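Beta-gamma-crystallin (Geodia cydonium, PDB 4IAU) is of unknown function but binds calcium through a Greek-key domain of the beta/gamma-crystallin family. Local coordinates at residues P106-I110 and G111-S115; A116-Q120 and G121-L125; V144-A148 and L149-N153. All coordinates share one frame; numbering follows the deposited sequence. Where two conformers were deposited one is given.

Contact 1. Residues P106-I110 and G111-S115. With CA (calcium ion), chain B.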
loop_
_atom_site.group_PDB
_atom_site.type_symbol
_atom_site.label_atom_id
_atom_site.label_comp_id
_atom_site.label_asym_id
_atom_site.label_seq_id
_atom_site.Cartn_x
_atom_site.Cartn_y
_atom_site.Cartn_z
ATOM N N PRO A 106 -7.582 -0.157 -17.814
ATOM C CA PRO A 106 -8.869 0.310 -18.241
ATOM C C PRO A 106 -10.050 -0.196 -17.421
ATOM O O PRO A 106 -11.183 0.193 -17.688
ATOM C CB PRO A 106 -8.955 -0.226 -19.704
ATOM C CG PRO A 106 -8.220 -1.540 -19.598
ATOM C CD PRO A 106 -7.066 -1.254 -18.659
ATOM N N ARG A 107 -9.791 -1.116 -16.499
ATOM C CA ARG A 107 -10.929 -1.741 -15.815
ATOM C C ARG A 107 -10.453 -2.271 -14.455
ATOM O O ARG A 107 -9.953 -3.392 -14.324
ATOM C CB ARG A 107 -11.569 -2.836 -16.652
ATOM C CG ARG A 107 -12.849 -3.313 -16.002
ATOM C CD ARG A 107 -13.853 -3.656 -17.052
ATOM N NE ARG A 107 -14.954 -4.390 -16.478
ATOM C CZ ARG A 107 -15.908 -4.996 -17.130
ATOM N NH1 ARG A 107 -15.943 -4.837 -18.448
ATOM N NH2 ARG A 107 -16.841 -5.689 -16.490
ATOM N N ILE A 108 -10.629 -1.431 -13.454
ATOM C CA ILE A 108 -10.258 -1.688 -12.068
ATOM C C ILE A 108 -11.460 -2.239 -11.327
ATOM O O ILE A 108 -12.536 -1.621 -11.336
ATOM C CB ILE A 108 -9.772 -0.396 -11.416
ATOM C CG1 ILE A 108 -8.543 0.140 -12.116
ATOM C CG2 ILE A 108 -9.562 -0.575 -9.905
ATOM C CD1 ILE A 108 -8.248 1.580 -11.909
ATOM N N ASP A 109 -11.321 -3.379 -10.676
ATOM C CA ASP A 109 -12.389 -4.086 -10.027
ATOM C C ASP A 109 -11.873 -4.767 -8.738
ATOM O O ASP A 109 -11.697 -5.978 -8.755
ATOM C CB ASP A 109 -13.028 -5.085 -11.032
ATOM C CG ASP A 109 -14.353 -5.689 -10.615
ATOM O OD1 ASP A 109 -14.808 -5.489 -9.463
ATOM O OD2 ASP A 109 -14.931 -6.434 -11.452
ATOM N N ILE A 110 -11.674 -4.041 -7.648
ATOM C CA ILE A 110 -11.144 -4.564 -6.372
ATOM C C ILE A 110 -12.177 -4.419 -5.249
ATOM O O ILE A 110 -11.807 -4.633 -4.078
ATOM C CB ILE A 110 -9.813 -3.952 -5.960
ATOM C CG1 ILE A 110 -9.874 -2.503 -5.611
ATOM C CG2 ILE A 110 -8.781 -4.272 -7.042
ATOM C CD1 ILE A 110 -8.540 -1.938 -5.046
ATOM N N GLY A 111 -13.417 -4.143 -5.567
ATOM C CA GLY A 111 -14.437 -3.979 -4.537
ATOM C C GLY A 111 -14.499 -2.564 -4.043
ATOM O O GLY A 111 -15.151 -2.357 -3.003
ATOM N N GLY A 112 -13.961 -1.619 -4.779
ATOM C CA GLY A 112 -14.114 -0.198 -4.482
ATOM C C GLY A 112 -12.810 0.393 -3.959
ATOM O O GLY A 112 -12.394 0.162 -2.813
ATOM N N VAL A 113 -12.142 1.170 -4.785
ATOM C CA VAL A 113 -10.852 1.762 -4.430
ATOM C C VAL A 113 -11.054 2.870 -3.407
ATOM O O VAL A 113 -11.870 3.766 -3.621
ATOM C CB VAL A 113 -10.141 2.350 -5.661
ATOM C CG1 VAL A 113 -8.862 3.075 -5.257
ATOM C CG2 VAL A 113 -9.842 1.253 -6.677
ATOM N N SER A 114 -10.257 2.858 -2.339
ATOM C CA SER A 114 -10.289 3.895 -1.339
ATOM C C SER A 114 -8.954 4.557 -0.984
ATOM O O SER A 114 -8.981 5.531 -0.245
ATOM C CB SER A 114 -10.953 3.397 -0.045
ATOM O OG SER A 114 -12.271 2.931 -0.299
ATOM N N SER A 115 -7.823 4.093 -1.491
ATOM C CA SER A 115 -6.560 4.784 -1.283
ATOM C C SER A 115 -5.567 4.321 -2.343
ATOM O O SER A 115 -5.804 3.347 -3.077
ATOM C CB SER A 115 -6.000 4.595 0.135
ATOM O OG SER A 115 -5.714 3.225 0.412
HETATM CA CA CA B . -13.272 0.800 -0.559
HETATM O O HOH W 1 -15.015 -3.585 -7.903
HETATM O O HOH W 2 -13.001 -1.439 -7.513
HETATM O O HOH W 3 -14.639 -1.106 -0.694
#

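Contact 2. Residues A116-Q120 and G121-L125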
loop_
_atom_site.group_PDB
_atom_site.type_symbol
_atom_site.label_atom_id
_atom_site.label_comp_id
_atom_site.label_asym_id
_atom_site.label_seq_id
_atom_site.Cartn_x
_atom_site.Cartn_y
_atom_site.Cartn_z
ATOM N N ALA A 116 -4.425 5.039 -2.432
ATOM C CA ALA A 116 -3.436 4.718 -3.450
ATOM C C ALA A 116 -2.074 5.267 -3.057
ATOM O O ALA A 116 -1.981 6.312 -2.419
ATOM C CB ALA A 116 -3.783 5.292 -4.813
ATOM N N LEU A 117 -1.034 4.572 -3.515
ATOM C CA LEU A 117 0.324 5.049 -3.480
ATOM C C LEU A 117 0.823 5.157 -4.911
ATOM O O LEU A 117 0.881 4.153 -5.607
ATOM C CB LEU A 117 1.243 4.112 -2.677
ATOM C CG LEU A 117 0.908 4.063 -1.198
ATOM C CD1 LEU A 117 1.687 2.932 -0.508
ATOM C CD2 LEU A 117 1.216 5.391 -0.520
ATOM N N ILE A 118 1.195 6.376 -5.334
ATOM C CA ILE A 118 1.742 6.567 -6.671
ATOM C C ILE A 118 3.229 6.820 -6.502
ATOM O O ILE A 118 3.639 7.856 -5.959
ATOM C CB ILE A 118 1.066 7.694 -7.459
ATOM C CG1 ILE A 118 -0.444 7.468 -7.545
ATOM C CG2 ILE A 118 1.700 7.777 -8.832
ATOM C CD1 ILE A 118 -1.220 8.486 -8.352
ATOM N N SER A 119 4.051 5.883 -6.972
ATOM C CA SER A 119 5.496 6.043 -6.887
ATOM C C SER A 119 6.080 6.683 -8.139
ATOM O O SER A 119 7.057 7.428 -8.055
ATOM C CB SER A 119 6.196 4.711 -6.610
ATOM O OG SER A 119 7.617 4.874 -6.551
ATOM N N GLN A 120 5.540 6.390 -9.306
ATOM C CA GLN A 120 6.109 6.858 -10.549
ATOM C C GLN A 120 4.979 7.125 -11.521
ATOM O O GLN A 120 3.994 6.401 -11.541
ATOM C CB GLN A 120 7.037 5.796 -11.156
ATOM C CG GLN A 120 8.025 6.301 -12.163
ATOM C CD GLN A 120 8.826 5.140 -12.733
ATOM O OE1 GLN A 120 10.043 4.978 -12.429
ATOM N NE2 GLN A 120 8.372 4.110 -13.399
ATOM N N GLY A 121 5.178 8.147 -12.365
ATOM C CA GLY A 121 4.279 8.453 -13.445
ATOM C C GLY A 121 3.255 9.539 -13.114
ATOM O O GLY A 121 2.916 9.799 -11.998
ATOM N N GLN A 122 2.744 10.107 -14.228
ATOM C CA GLN A 122 1.604 10.977 -14.191
ATOM C C GLN A 122 0.407 10.187 -14.731
ATOM O O GLN A 122 0.536 9.513 -15.734
ATOM C CB GLN A 122 1.792 12.231 -15.033
ATOM C CG GLN A 122 2.960 13.073 -14.533
ATOM C CD GLN A 122 2.636 13.793 -13.241
ATOM O OE1 GLN A 122 1.519 14.221 -12.954
ATOM N NE2 GLN A 122 3.648 13.846 -12.386
ATOM N N TRP A 123 -0.743 10.325 -14.052
ATOM C CA TRP A 123 -1.889 9.470 -14.353
ATOM C C TRP A 123 -3.154 10.310 -14.427
ATOM O O TRP A 123 -3.287 11.314 -13.728
ATOM C CB TRP A 123 -2.041 8.430 -13.236
ATOM C CG TRP A 123 -0.856 7.549 -13.000
ATOM C CD1 TRP A 123 0.313 7.887 -12.348
ATOM C CD2 TRP A 123 -0.709 6.197 -13.430
ATOM N NE1 TRP A 123 1.164 6.820 -12.349
ATOM C CE2 TRP A 123 0.558 5.758 -12.985
ATOM C CE3 TRP A 123 -1.533 5.317 -14.121
ATOM C CZ2 TRP A 123 1.025 4.472 -13.207
ATOM C CZ3 TRP A 123 -1.075 4.024 -14.325
ATOM C CH2 TRP A 123 0.191 3.607 -13.863
ATOM N N ARG A 124 -4.098 9.823 -15.210
ATOM C CA ARG A 124 -5.452 10.382 -15.242
ATOM C C ARG A 124 -6.398 9.326 -14.690
ATOM O O ARG A 124 -6.365 8.163 -15.059
ATOM C CB ARG A 124 -5.878 10.751 -16.681
ATOM C CG ARG A 124 -5.092 11.891 -17.241
ATOM C CD ARG A 124 -5.803 12.552 -18.399
ATOM N NE ARG A 124 -6.723 13.493 -17.694
ATOM C CZ ARG A 124 -6.452 14.710 -17.232
ATOM N NH1 ARG A 124 -5.252 15.296 -17.367
ATOM N NH2 ARG A 124 -7.434 15.362 -16.612
ATOM N N LEU A 125 -7.235 9.769 -13.752
ATOM C CA LEU A 125 -8.109 8.913 -12.971
ATOM C C LEU A 125 -9.563 9.171 -13.384
ATOM O O LEU A 125 -10.013 10.329 -13.358
ATOM C CB LEU A 125 -7.968 9.217 -11.484
ATOM C CG LEU A 125 -6.685 8.627 -10.845
ATOM C CD1 LEU A 125 -5.406 9.235 -11.358
ATOM C CD2 LEU A 125 -6.791 8.789 -9.340
#

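Contact 3. Residues V144-A148 and L149-N153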
loop_
_atom_site.group_PDB
_atom_site.type_symbol
_atom_site.label_atom_id
_atom_site.label_comp_id
_atom_site.label_asym_id
_atom_site.label_seq_id
_atom_site.Cartn_x
_atom_site.Cartn_y
_atom_site.Cartn_z
ATOM N N VAL A 144 -4.207 8.791 1.130
ATOM C CA VAL A 144 -4.742 7.912 2.129
ATOM C C VAL A 144 -6.256 7.696 2.034
ATOM O O VAL A 144 -6.777 6.796 2.700
ATOM C CB VAL A 144 -4.398 8.362 3.577
ATOM C CG1 VAL A 144 -2.917 8.396 3.814
ATOM C CG2 VAL A 144 -5.067 9.688 3.905
ATOM N N ASN A 145 -6.930 8.483 1.209
ATOM C CA ASN A 145 -8.359 8.317 0.984
ATOM C C ASN A 145 -8.649 8.714 -0.465
ATOM O O ASN A 145 -7.823 9.254 -1.185
ATOM C CB ASN A 145 -9.177 9.121 2.037
ATOM C CG ASN A 145 -8.878 10.612 2.002
ATOM O OD1 ASN A 145 -8.488 11.153 1.040
ATOM N ND2 ASN A 145 -8.891 11.287 3.155
ATOM N N ALA A 146 -9.880 8.435 -0.901
ATOM C CA ALA A 146 -10.251 8.655 -2.288
ATOM C C ALA A 146 -10.305 10.143 -2.650
ATOM O O ALA A 146 -9.950 10.564 -3.762
ATOM C CB ALA A 146 -11.597 8.010 -2.591
ATOM N N GLY A 147 -10.762 10.946 -1.686
ATOM C CA GLY A 147 -10.851 12.388 -1.981
ATOM C C GLY A 147 -9.504 12.946 -2.337
ATOM O O GLY A 147 -9.414 13.765 -3.256
ATOM N N ALA A 148 -8.442 12.536 -1.676
ATOM C CA ALA A 148 -7.132 12.994 -2.026
ATOM C C ALA A 148 -6.761 12.721 -3.501
ATOM O O ALA A 148 -6.017 13.490 -4.114
ATOM C CB ALA A 148 -6.130 12.409 -1.059
ATOM N N LEU A 149 -7.268 11.608 -4.079
ATOM C CA LEU A 149 -7.121 11.271 -5.522
ATOM C C LEU A 149 -8.019 12.045 -6.461
ATOM O O LEU A 149 -7.759 11.989 -7.662
ATOM C CB LEU A 149 -7.413 9.812 -5.829
ATOM C CG LEU A 149 -6.512 8.816 -5.230
ATOM C CD1 LEU A 149 -7.047 7.362 -5.273
ATOM C CD2 LEU A 149 -5.101 8.834 -5.887
ATOM N N GLY A 150 -8.956 12.770 -5.987
ATOM C CA GLY A 150 -9.876 13.504 -6.843
ATOM C C GLY A 150 -11.007 12.663 -7.274
ATOM O O GLY A 150 -11.622 13.056 -8.241
ATOM N N VAL A 151 -11.320 11.540 -6.591
ATOM C CA VAL A 151 -12.451 10.711 -6.984
ATOM C C VAL A 151 -13.334 10.449 -5.777
ATOM O O VAL A 151 -12.900 10.515 -4.631
ATOM C CB VAL A 151 -11.965 9.392 -7.625
ATOM C CG1 VAL A 151 -11.305 9.684 -8.963
ATOM C CG2 VAL A 151 -11.033 8.591 -6.718
ATOM N N ALA A 152 -14.571 10.090 -6.072
ATOM C CA ALA A 152 -15.463 9.637 -5.012
ATOM C C ALA A 152 -14.956 8.296 -4.474
ATOM O O ALA A 152 -14.307 7.513 -5.131
ATOM C CB ALA A 152 -16.870 9.527 -5.572
ATOM N N ASN A 153 -15.308 8.051 -3.214
ATOM C CA ASN A 153 -14.951 6.775 -2.630
ATOM C C ASN A 153 -15.578 5.641 -3.437
ATOM O O ASN A 153 -16.739 5.730 -3.874
ATOM C CB ASN A 153 -15.382 6.677 -1.170
ATOM C CG ASN A 153 -14.828 5.470 -0.482
ATOM O OD1 ASN A 153 -13.601 5.220 -0.588
ATOM N ND2 ASN A 153 -15.644 4.711 0.201
HETATM O O HOH W 4 -12.048 7.193 0.718
#

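Contact 1. Residues P106-I110 and G111-S115
Part of the calcium-binding loop of a beta/gamma-crystallin domain, between strand 98-101 and strand 115-118, folds back on itself so that V113 meets I108 and I110. V113 offers one methyl to both: its CG2 lies 3.7 Å from I108 CG2, the two side chains crossing at about a right angle, and 3.8 Å from I110 CD1. I110 reaches it because its CG1 stands between the backbone N and the carbonyl carbon (chi1 67°), extending onward to CD1. L99 and L156 add further apolar neighbours to this small cluster.

The polar side of the turn is bridged by water. One water accepts from both I110 N and G112 N, while a second donates to D109 OD1 and accepts from G111 N at 2.9 Å. At the tip, G111 and G112 have positive phi values that would jam a CB against the preceding carbonyl oxygen, so glycine suits both places. The metal is bound by G112 O at 2.5 Å and S114 OG at 2.4 Å, and by a water that also donates to G111 O; K90 O and D154 OD1 are further ligands. With neutral backbone and hydroxyl oxygens supplied by this loop, the carboxylate of D154 probably contributes much of the charge that balances the calcium ion.

Contact 2. Residues A116-Q120 and G121-L125
W123 reaches back across the turn to Q120 and I118, and the contact divides into one polar bond and a patch of apolar packing. The polar bond runs from W123 NE1 to Q120 O, 3.0 Å long and nearly straight, with an N-H...O angle of 164°. The oxygen lies at the edge of the indole, almost in the ring plane, whereas the donor is tilted only modestly from the plane of the carbonyl. The first residue of strand 123-126 thus ties down a backbone carbonyl three residues earlier, and this single bond probably helps to fix how the indole is turned. The ring is placed for it by a first torsion that sets CG anti to the carbonyl carbon, beside the backbone N (chi1 -58°).

The apolar part belongs to I118. Its CG2 meets the pyrrole side of the indole obliquely, 3.8 Å from W123 CD1, and the same methyl comes within 3.9 Å of G121 O. The two side chains slide past each other in opposite directions. M159, on strand 158-161, touches both of them. A phenylalanine here, lacking the N-H, would probably leave Q120 O without its indole donor and the bend less firmly held.

Backbone conformation completes the turn: G121 has phi 96°, where a CB would clash with Q120 O, so the bend calls for glycine. The whole is a connection between the two sheets of a crystallin Greek-key domain, carrying the chain from strand 115-118 of one sheet into strand 123-126 of the other.

Contact 3. Residues V144-A148 and L149-N153
G147 O accepts from G150 N at 2.9 Å, and A146 O from V151 N at 3.3 Å; these two bonds close the short, weakly bonded helix 146-149. The second is fairly straight (167°), though its donor stands above the carbonyl plane, as does that of the first. A146 O also takes a weak bond from L149 N. G150, at phi 85°, turns the chain out of the helix at a backbone conformation where a CB would press on the preceding carbonyl oxygen, so glycine fits the position.

The opposite end is capped by N145, whose OD1 accepts from A148 N at 3.0 Å, the donor lying nearly in line with the side-chain C=O. A146 N donates to a water that in turn donates to N153 OD1, linking the first turn to the returning chain. With CG anti to the backbone N (chi1 -170°), N153 carries its amide oxygen to this water and to S114 OG, a ligand of the calcium ion, which makes N153 a second-shell residue of that site.

Packing surrounds these bonds. A146 CB rests against the returning chain, 3.5 Å from V151 O and 3.6 Å from N153 CA, and more loosely on V151 CG2. Within the helical turn, L149 CB sits 3.4 Å from A146 O, while the L149 side chain also touches Y143.

An asparagine N-cap at the start and a Schellman motif at the finish define a single short helical turn, here lying between strand 141-143 and strand 158-161 of the crystallin domain.

Overall arrangement
The three contacts follow one another along the chain within one beta/gamma-crystallin domain, their centres 12 to 14 Å apart. Contact 1 leads directly into contact 2, since the calcium loop runs into strand 115-118, which the turn of contact 2 then leaves for strand 123-126 in the other sheet. Contact 3 comes later, after strand 141-143, the edge neighbour of strand 115-118. It touches both others: N153 meets S114 beside the metal, and L149 packs against A116 and L125, which belong to strands of different sheets. The helix and the loop that follows it therefore join the calcium site to the apolar interior between the two sheets.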